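Local structure of Non-reducing end beta-L-arabinofuranosidase (Bacteroides thetaiotaomicron, 5MQO) at residues G527-C539 with M553-W567. The protein probably hydrolyses glycosidic bonds in plant pectin, as a GH127-family glycoside hydrolase of a gut bacterium. Sequence-based numbering, arbitrary orientation.
Sequences GAFSLFFRIPEWC and MNAKANTYAEVNRTW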
ATOM      1  N   GLY A 527      33.187  -4.355  -8.168  1.00 93.74           N
ATOM      2  CA  GLY A 527      33.560  -5.181  -9.316  1.00 91.08           C
ATOM      3  C   GLY A 527      32.663  -4.849 -10.479  1.00 87.86           C
ATOM      4  O   GLY A 527      32.367  -3.681 -10.757  1.00 83.48           O
ATOM      5  N   ALA A 528      32.245  -5.895 -11.178  1.00 88.07           N
ATOM      6  CA  ALA A 528      30.979  -5.860 -11.904  1.00 85.31           C
ATOM      7  C   ALA A 528      29.900  -6.061 -10.844  1.00 81.07           C
ATOM      8  O   ALA A 528      30.122  -6.738  -9.841  1.00 78.60           O
ATOM      9  CB  ALA A 528      30.901  -6.962 -12.950  1.00 85.48           C
ATOM     10  N   PHE A 529      28.760  -5.418 -11.060  1.00 79.13           N
ATOM     11  CA  PHE A 529      27.551  -5.649 -10.272  1.00 76.11           C
ATOM     12  C   PHE A 529      26.375  -5.205 -11.126  1.00 73.51           C
ATOM     13  O   PHE A 529      26.563  -4.419 -12.075  1.00 71.20           O
ATOM     14  CB  PHE A 529      27.599  -4.893  -8.938  1.00 75.75           C
ATOM     15  CG  PHE A 529      27.610  -3.399  -9.078  1.00 76.08           C
ATOM     16  CD1 PHE A 529      28.795  -2.719  -9.297  1.00 80.33           C
ATOM     17  CD2 PHE A 529      26.442  -2.672  -8.990  1.00 77.36           C
ATOM     18  CE1 PHE A 529      28.810  -1.332  -9.436  1.00 81.69           C
ATOM     19  CE2 PHE A 529      26.443  -1.287  -9.132  1.00 78.95           C
ATOM     20  CZ  PHE A 529      27.630  -0.612  -9.348  1.00 79.92           C
ATOM     21  N   SER A 530      25.176  -5.683 -10.785  1.00 70.16           N
ATOM     22  CA  SER A 530      23.999  -5.494 -11.645  1.00 67.57           C
ATOM     23  C   SER A 530      23.126  -4.283 -11.290  1.00 66.55           C
ATOM     24  O   SER A 530      23.126  -3.782 -10.155  1.00 67.53           O
ATOM     25  CB  SER A 530      23.150  -6.763 -11.652  1.00 67.84           C
ATOM     26  OG  SER A 530      23.767  -7.809 -12.380  1.00 66.48           O
ATOM     27  N   LEU A 531      22.396  -3.802 -12.285  1.00 64.62           N
ATOM     28  CA  LEU A 531      21.267  -2.903 -12.051  1.00 64.41           C
ATOM     29  C   LEU A 531      20.049  -3.578 -12.625  1.00 61.84           C
ATOM     30  O   LEU A 531      19.968  -3.783 -13.833  1.00 65.12           O
ATOM     31  CB  LEU A 531      21.458  -1.544 -12.737  1.00 64.58           C
ATOM     32  CG  LEU A 531      22.437  -0.562 -12.089  1.00 66.56           C
ATOM     33  CD1 LEU A 531      22.385   0.787 -12.804  1.00 67.85           C
ATOM     34  CD2 LEU A 531      22.178  -0.366 -10.604  1.00 67.41           C
ATOM     35  N   PHE A 532      19.095  -3.909 -11.768  1.00 60.22           N
ATOM     36  CA  PHE A 532      17.897  -4.630 -12.196  1.00 58.78           C
ATOM     37  C   PHE A 532      16.779  -3.629 -12.374  1.00 58.47           C
ATOM     38  O   PHE A 532      16.608  -2.748 -11.523  1.00 61.11           O
ATOM     39  CB  PHE A 532      17.479  -5.642 -11.156  1.00 55.45           C
ATOM     40  CG  PHE A 532      18.508  -6.677 -10.854  1.00 55.94           C
ATOM     41  CD1 PHE A 532      19.543  -6.415  -9.971  1.00 56.75           C
ATOM     42  CD2 PHE A 532      18.404  -7.957 -11.391  1.00 58.45           C
ATOM     43  CE1 PHE A 532      20.484  -7.385  -9.654  1.00 57.10           C
ATOM     44  CE2 PHE A 532      19.332  -8.942 -11.075  1.00 58.93           C
ATOM     45  CZ  PHE A 532      20.384  -8.648 -10.207  1.00 59.16           C
ATOM     46  N   PHE A 533      16.012  -3.774 -13.450  1.00 58.35           N
ATOM     47  CA  PHE A 533      14.823  -2.928 -13.704  1.00 59.55           C
ATOM     48  C   PHE A 533      13.583  -3.770 -13.800  1.00 58.24           C
ATOM     49  O   PHE A 533      13.475  -4.657 -14.663  1.00 60.36           O
ATOM     50  CB  PHE A 533      14.991  -2.121 -15.000  1.00 62.20           C
ATOM     51  CG  PHE A 533      16.172  -1.209 -14.967  1.00 63.41           C
ATOM     52  CD1 PHE A 533      17.455  -1.713 -15.198  1.00 63.42           C
ATOM     53  CD2 PHE A 533      16.012   0.123 -14.621  1.00 62.78           C
ATOM     54  CE1 PHE A 533      18.552  -0.893 -15.110  1.00 64.67           C
ATOM     55  CE2 PHE A 533      17.100   0.947 -14.543  1.00 64.36           C
ATOM     56  CZ  PHE A 533      18.375   0.442 -14.784  1.00 66.34           C
ATOM     57  N   ARG A 534      12.633  -3.515 -12.917  1.00 58.49           N
ATOM     58  CA  ARG A 534      11.379  -4.258 -12.970  1.00 57.76           C
ATOM     59  C   ARG A 534      10.677  -3.923 -14.286  1.00 56.63           C
ATOM     60  O   ARG A 534      10.625  -2.766 -14.678  1.00 57.06           O
ATOM     61  CB  ARG A 534      10.497  -3.937 -11.760  1.00 58.45           C
ATOM     62  CG  ARG A 534       9.208  -4.740 -11.698  1.00 59.50           C
ATOM     63  CD  ARG A 534       8.502  -4.533 -10.383  1.00 59.82           C
ATOM     64  NE  ARG A 534       7.935  -3.209 -10.358  1.00 60.62           N
ATOM     65  CZ  ARG A 534       6.771  -2.863 -10.904  1.00 63.98           C
ATOM     66  NH1 ARG A 534       6.353  -1.591 -10.817  1.00 62.60           N
ATOM     67  NH2 ARG A 534       6.010  -3.772 -11.522  1.00 67.43           N
ATOM     68  N   ILE A 535      10.214  -4.945 -14.988  1.00 57.09           N
ATOM     69  CA  ILE A 535       9.248  -4.775 -16.071  1.00 59.23           C
ATOM     70  C   ILE A 535       7.830  -5.004 -15.526  1.00 58.25           C
ATOM     71  O   ILE A 535       7.497  -6.143 -15.196  1.00 55.77           O
ATOM     72  CB  ILE A 535       9.489  -5.777 -17.207  1.00 61.06           C
ATOM     73  CG1 ILE A 535      10.968  -5.768 -17.636  1.00 62.35           C
ATOM     74  CG2 ILE A 535       8.527  -5.478 -18.354  1.00 62.48           C
ATOM     75  CD1 ILE A 535      11.567  -4.383 -17.808  1.00 64.11           C
ATOM     76  N   PRO A 536       7.002  -3.926 -15.424  1.00 58.63           N
ATOM     77  CA  PRO A 536       5.600  -4.066 -14.979  1.00 58.72           C
ATOM     78  C   PRO A 536       4.761  -5.109 -15.716  1.00 57.37           C
ATOM     79  O   PRO A 536       4.953  -5.328 -16.907  1.00 54.29           O
ATOM     80  CB  PRO A 536       5.013  -2.665 -15.188  1.00 58.05           C
ATOM     81  CG  PRO A 536       6.170  -1.765 -14.954  1.00 58.98           C
ATOM     82  CD  PRO A 536       7.397  -2.502 -15.448  1.00 58.51           C
ATOM     83  N   GLU A 537       3.855  -5.737 -14.964  1.00 59.84           N
ATOM     84  CA  GLU A 537       2.935  -6.755 -15.460  1.00 59.89           C
ATOM     85  C   GLU A 537       2.105  -6.155 -16.567  1.00 58.44           C
ATOM     86  O   GLU A 537       1.878  -6.793 -17.581  1.00 59.10           O
ATOM     87  CB  GLU A 537       2.026  -7.272 -14.333  1.00 62.57           C
ATOM     88  CG  GLU A 537       1.281  -8.557 -14.700  1.00 65.57           C
ATOM     89  CD  GLU A 537       0.279  -9.041 -13.660  1.00 65.45           C
ATOM     90  OE1 GLU A 537      -0.007  -8.320 -12.685  1.00 71.45           O
ATOM     91  OE2 GLU A 537      -0.241 -10.162 -13.821  1.00 64.52           O
ATOM     92  N   TRP A 538       1.696  -4.907 -16.392  1.00 57.12           N
ATOM     93  CA  TRP A 538       0.997  -4.178 -17.459  1.00 58.93           C
ATOM     94  C   TRP A 538       1.777  -3.892 -18.758  1.00 60.40           C
ATOM     95  O   TRP A 538       1.154  -3.519 -19.746  1.00 59.31           O
ATOM     96  CB  TRP A 538       0.390  -2.868 -16.926  1.00 56.98           C
ATOM     97  CG  TRP A 538       1.320  -1.939 -16.262  1.00 55.89           C
ATOM     98  CD1 TRP A 538       1.491  -1.798 -14.931  1.00 56.34           C
ATOM     99  CD2 TRP A 538       2.188  -0.978 -16.884  1.00 57.25           C
ATOM    100  NE1 TRP A 538       2.414  -0.816 -14.665  1.00 57.51           N
ATOM    101  CE2 TRP A 538       2.870  -0.301 -15.847  1.00 57.60           C
ATOM    102  CE3 TRP A 538       2.463  -0.623 -18.214  1.00 57.06           C
ATOM    103  CZ2 TRP A 538       3.821   0.714 -16.095  1.00 58.19           C
ATOM    104  CZ3 TRP A 538       3.420   0.382 -18.463  1.00 57.43           C
ATOM    105  CH2 TRP A 538       4.082   1.036 -17.405  1.00 57.24           C
ATOM    106  N   CYS A 539       3.104  -4.048 -18.768  1.00 65.08           N
ATOM    107  CA  CYS A 539       3.952  -3.589 -19.892  1.00 70.42           C
ATOM    108  C   CYS A 539       4.278  -4.659 -20.951  1.00 78.91           C
ATOM    109  O   CYS A 539       5.051  -5.617 -20.681  1.00 79.59           O
ATOM    110  CB  CYS A 539       5.273  -3.013 -19.372  1.00 69.80           C
ATOM    111  SG  CYS A 539       6.357  -2.385 -20.682  1.00 63.29           S
ATOM    112  N   MET A 553      17.198  -7.253 -24.464  1.00118.29           N
ATOM    113  CA  MET A 553      16.144  -7.376 -23.461  1.00121.04           C
ATOM    114  C   MET A 553      15.733  -8.846 -23.354  1.00122.33           C
ATOM    115  O   MET A 553      15.029  -9.387 -24.221  1.00118.67           O
ATOM    116  CB  MET A 553      14.933  -6.490 -23.819  1.00125.64           C
ATOM    117  CG  MET A 553      14.612  -5.418 -22.782  1.00128.55           C
ATOM    118  SD  MET A 553      13.674  -6.047 -21.363  1.00126.23           S
ATOM    119  CE  MET A 553      12.110  -6.540 -22.106  1.00123.05           C
ATOM    120  N   ASN A 554      16.201  -9.483 -22.287  1.00122.40           N
ATOM    121  CA  ASN A 554      15.884 -10.879 -22.002  1.00120.56           C
ATOM    122  C   ASN A 554      14.443 -10.974 -21.468  1.00113.06           C
ATOM    123  O   ASN A 554      13.625 -11.744 -21.969  1.00104.84           O
ATOM    124  CB  ASN A 554      16.895 -11.445 -20.978  1.00123.24           C
ATOM    125  CG  ASN A 554      17.122 -12.951 -21.124  1.00128.39           C
ATOM    126  OD1 ASN A 554      16.180 -13.746 -21.077  1.00129.10           O
ATOM    127  ND2 ASN A 554      18.388 -13.349 -21.279  1.00129.28           N
ATOM    128  N   ALA A 555      14.130 -10.137 -20.489  1.00106.96           N
ATOM    129  CA  ALA A 555      13.020 -10.395 -19.583  1.00101.87           C
ATOM    130  C   ALA A 555      11.599 -10.101 -20.103  1.00 97.87           C
ATOM    131  O   ALA A 555      11.360  -9.289 -21.002  1.00 96.75           O
ATOM    132  CB  ALA A 555      13.267  -9.675 -18.260  1.00100.28           C
ATOM    133  N   LYS A 556      10.663 -10.787 -19.469  1.00 96.62           N
ATOM    134  CA  LYS A 556       9.244 -10.706 -19.762  1.00 92.26           C
ATOM    135  C   LYS A 556       8.575  -9.711 -18.822  1.00 83.62           C
ATOM    136  O   LYS A 556       9.200  -9.136 -17.928  1.00 80.40           O
ATOM    137  CB  LYS A 556       8.615 -12.092 -19.554  1.00 95.28           C
ATOM    138  CG  LYS A 556       9.339 -13.223 -20.282  1.00102.45           C
ATOM    139  CD  LYS A 556       8.733 -14.592 -19.985  1.00107.55           C
ATOM    140  CE  LYS A 556       9.326 -15.671 -20.896  1.00109.71           C
ATOM    141  NZ  LYS A 556       8.604 -16.972 -20.805  1.00109.53           N
ATOM    142  N   ALA A 557       7.282  -9.521 -19.019  1.00 78.85           N
ATOM    143  CA  ALA A 557       6.470  -8.806 -18.034  1.00 77.65           C
ATOM    144  C   ALA A 557       6.548  -9.467 -16.631  1.00 74.17           C
ATOM    145  O   ALA A 557       6.651 -10.683 -16.492  1.00 73.58           O
ATOM    146  CB  ALA A 557       5.029  -8.709 -18.512  1.00 76.67           C
ATOM    147  N   ASN A 558       6.526  -8.644 -15.593  1.00 70.44           N
ATOM    148  CA  ASN A 558       6.547  -9.132 -14.219  1.00 67.85           C
ATOM    149  C   ASN A 558       7.809  -9.892 -13.845  1.00 66.76           C
ATOM    150  O   ASN A 558       7.740 -10.892 -13.159  1.00 68.58           O
ATOM    151  CB  ASN A 558       5.288  -9.978 -13.942  1.00 64.54           C
ATOM    152  CG  ASN A 558       4.436  -9.398 -12.854  1.00 63.12           C
ATOM    153  OD1 ASN A 558       4.740  -8.345 -12.315  1.00 66.07           O
ATOM    154  ND2 ASN A 558       3.359 -10.077 -12.529  1.00 62.16           N
ATOM    155  N   THR A 559       8.954  -9.411 -14.309  1.00 66.37           N
ATOM    156  CA  THR A 559      10.259  -9.982 -13.950  1.00 67.99           C
ATOM    157  C   THR A 559      11.305  -8.876 -14.010  1.00 64.71           C
ATOM    158  O   THR A 559      11.042  -7.847 -14.626  1.00 64.79           O
ATOM    159  CB  THR A 559      10.684 -11.032 -14.976  1.00 71.64           C
ATOM    160  OG1 THR A 559      10.726 -10.413 -16.268  1.00 72.03           O
ATOM    161  CG2 THR A 559       9.703 -12.222 -15.004  1.00 71.24           C
ATOM    162  N   TYR A 560      12.482  -9.087 -13.419  1.00 60.70           N
ATOM    163  CA  TYR A 560      13.565  -8.075 -13.503  1.00 59.90           C
ATOM    164  C   TYR A 560      14.440  -8.229 -14.731  1.00 59.85           C
ATOM    165  O   TYR A 560      14.942  -9.337 -14.991  1.00 57.40           O
ATOM    166  CB  TYR A 560      14.505  -8.132 -12.293  1.00 59.50           C
ATOM    167  CG  TYR A 560      13.865  -7.691 -11.015  1.00 57.24           C
ATOM    168  CD1 TYR A 560      13.584  -6.345 -10.785  1.00 56.41           C
ATOM    169  CD2 TYR A 560      13.518  -8.620 -10.037  1.00 56.89           C
ATOM    170  CE1 TYR A 560      12.973  -5.934  -9.617  1.00 55.61           C
ATOM    171  CE2 TYR A 560      12.916  -8.213  -8.866  1.00 56.58           C
ATOM    172  CZ  TYR A 560      12.652  -6.873  -8.656  1.00 54.42           C
ATOM    173  OH  TYR A 560      12.069  -6.493  -7.486  1.00 52.43           O
ATOM    174  N   ALA A 561      14.642  -7.120 -15.457  1.00 60.81           N
ATOM    175  CA  ALA A 561      15.687  -7.045 -16.492  1.00 62.20           C
ATOM    176  C   ALA A 561      17.005  -6.712 -15.793  1.00 64.19           C
ATOM    177  O   ALA A 561      17.110  -5.673 -15.136  1.00 63.66           O
ATOM    178  CB  ALA A 561      15.356  -5.998 -17.538  1.00 60.60           C
ATOM    179  N   GLU A 562      17.983  -7.613 -15.912  1.00 66.87           N
ATOM    180  CA  GLU A 562      19.297  -7.458 -15.277  1.00 70.69           C
ATOM    181  C   GLU A 562      20.262  -6.781 -16.255  1.00 71.96           C
ATOM    182  O   GLU A 562      20.207  -7.031 -17.461  1.00 74.55           O
ATOM    183  CB  GLU A 562      19.853  -8.829 -14.869  1.00 71.67           C
ATOM    184  CG  GLU A 562      21.147  -8.762 -14.073  1.00 74.16           C
ATOM    185  CD  GLU A 562      21.705 -10.126 -13.707  1.00 77.97           C
ATOM    186  OE1 GLU A 562      21.168 -11.154 -14.175  1.00 82.49           O
ATOM    187  OE2 GLU A 562      22.697 -10.170 -12.950  1.00 78.71           O
ATOM    188  N   VAL A 563      21.135  -5.925 -15.738  1.00 71.97           N
ATOM    189  CA  VAL A 563      22.198  -5.301 -16.543  1.00 74.03           C
ATOM    190  C   VAL A 563      23.501  -5.425 -15.760  1.00 72.47           C
ATOM    191  O   VAL A 563      23.778  -4.587 -14.914  1.00 70.14           O
ATOM    192  CB  VAL A 563      21.877  -3.815 -16.885  1.00 74.99           C
ATOM    193  CG1 VAL A 563      22.930  -3.218 -17.810  1.00 76.43           C
ATOM    194  CG2 VAL A 563      20.518  -3.698 -17.559  1.00 76.49           C
ATOM    195  N   ASN A 564      24.270  -6.488 -16.012  1.00 73.36           N
ATOM    196  CA  ASN A 564      25.523  -6.706 -15.288  1.00 76.14           C
ATOM    197  C   ASN A 564      26.693  -6.087 -16.040  1.00 80.50           C
ATOM    198  O   ASN A 564      26.892  -6.354 -17.219  1.00 81.60           O
ATOM    199  CB  ASN A 564      25.790  -8.182 -15.043  1.00 75.41           C
ATOM    200  CG  ASN A 564      26.953  -8.401 -14.075  1.00 76.33           C
ATOM    201  OD1 ASN A 564      26.911  -7.975 -12.904  1.00 71.95           O
ATOM    202  ND2 ASN A 564      28.001  -9.061 -14.557  1.00 78.74           N
ATOM    203  N   ARG A 565      27.481  -5.284 -15.331  1.00 84.80           N
ATOM    204  CA  ARG A 565      28.389  -4.324 -15.951  1.00 86.42           C
ATOM    205  C   ARG A 565      29.358  -3.808 -14.885  1.00 85.18           C
ATOM    206  O   ARG A 565      29.004  -3.722 -13.712  1.00 85.68           O
ATOM    207  CB  ARG A 565      27.545  -3.171 -16.509  1.00 90.43           C
ATOM    208  CG  ARG A 565      28.267  -2.130 -17.338  1.00 99.19           C
ATOM    209  CD  ARG A 565      28.691  -2.686 -18.689  1.00108.04           C
ATOM    210  NE  ARG A 565      27.534  -3.098 -19.495  1.00111.30           N
ATOM    211  CZ  ARG A 565      26.873  -2.328 -20.366  1.00112.15           C
ATOM    212  NH1 ARG A 565      27.237  -1.060 -20.590  1.00113.00           N
ATOM    213  NH2 ARG A 565      25.826  -2.839 -21.027  1.00109.18           N
ATOM    214  N   THR A 566      30.587  -3.483 -15.277  1.00 85.30           N
ATOM    215  CA  THR A 566      31.504  -2.765 -14.379  1.00 83.58           C
ATOM    216  C   THR A 566      31.168  -1.296 -14.592  1.00 81.95           C
ATOM    217  O   THR A 566      31.567  -0.701 -15.587  1.00 83.94           O
ATOM    218  CB  THR A 566      33.005  -3.077 -14.644  1.00 80.81           C
ATOM    219  OG1 THR A 566      33.243  -4.476 -14.475  1.00 76.84           O
ATOM    220  CG2 THR A 566      33.898  -2.335 -13.654  1.00 78.98           C
ATOM    221  N   TRP A 567      30.400  -0.733 -13.669  1.00 81.26           N
ATOM    222  CA  TRP A 567      29.830   0.606 -13.851  1.00 79.61           C
ATOM    223  C   TRP A 567      30.888   1.643 -13.521  1.00 80.18           C
ATOM    224  O   TRP A 567      31.592   1.514 -12.517  1.00 77.70           O
ATOM    225  CB  TRP A 567      28.575   0.819 -12.963  1.00 75.32           C
ATOM    226  CG  TRP A 567      27.481  -0.172 -13.213  1.00 70.98           C
ATOM    227  CD1 TRP A 567      27.285  -1.360 -12.565  1.00 70.98           C
ATOM    228  CD2 TRP A 567      26.447  -0.079 -14.193  1.00 68.24           C
ATOM    229  NE1 TRP A 567      26.196  -2.009 -13.082  1.00 68.99           N
ATOM    230  CE2 TRP A 567      25.665  -1.241 -14.088  1.00 67.74           C
ATOM    231  CE3 TRP A 567      26.104   0.878 -15.157  1.00 67.71           C
ATOM    232  CZ2 TRP A 567      24.555  -1.465 -14.902  1.00 65.31           C
ATOM    233  CZ3 TRP A 567      25.020   0.655 -15.955  1.00 66.09           C
ATOM    234  CH2 TRP A 567      24.246  -0.507 -15.818  1.00 65.95           C
TER
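Strands 529-535 and 559-565 pair antiparallel in the GH127 middle domain, with 559-565 at the edge of a five-strand mixed sheet. Phe-533 and Ala-561 form a regular hydrogen-bonded pair, Phe-533 N to Ala-561 O and Ala-561 N to Phe-533 O, both 2.8 Å; small Ala-561 suits the buried face it shares with Phe-533. Toward the other end, Trp-567 folds back over the pair. Its indole NE1 donates to Phe-529 O at 2.6 Å, a bent bond (136°) lying near the ring plane, so its polar N-H is satisfied within an apolar setting. Trp-567 CD1 lies 3.3 Å from Phe-529 CZ, over that ring's face, in an edge-to-face pair with planes inclined at 51°. Phe-529 CG sits between its own N and carbonyl carbon (chi1 65°), which brings the ring beneath that edge. Leu-531 CD1 lies over the six-membered ring of Trp-567 as a CH-pi contact, 3.9 Å from its centroid, while Arg-565 CB covers the opposite face.

The face carrying Ser-530, Phe-532 and Glu-562 is more polar: Ser-530 OG donates to the anti lone pair of Glu-562 OE2 at 2.7 Å. Glu-562, extended beyond CG, runs alongside Phe-532, with Glu-562 CG 3.5 Å from Phe-532 CE2, so its methylenes lie beside the ring while its carboxylate reaches the serine.

Tyr-482 stacks on Phe-532 and meets Tyr-560 edge-to-face, continuing this face toward strand 480-483. Arg-534 reaches helix 402-416 through salt bridges to Glu-406 and Glu-409, whereas Phe-533, Val-563 and Trp-567 face strands 542-546 and 572-577 of the seven-strand antiparallel sheet.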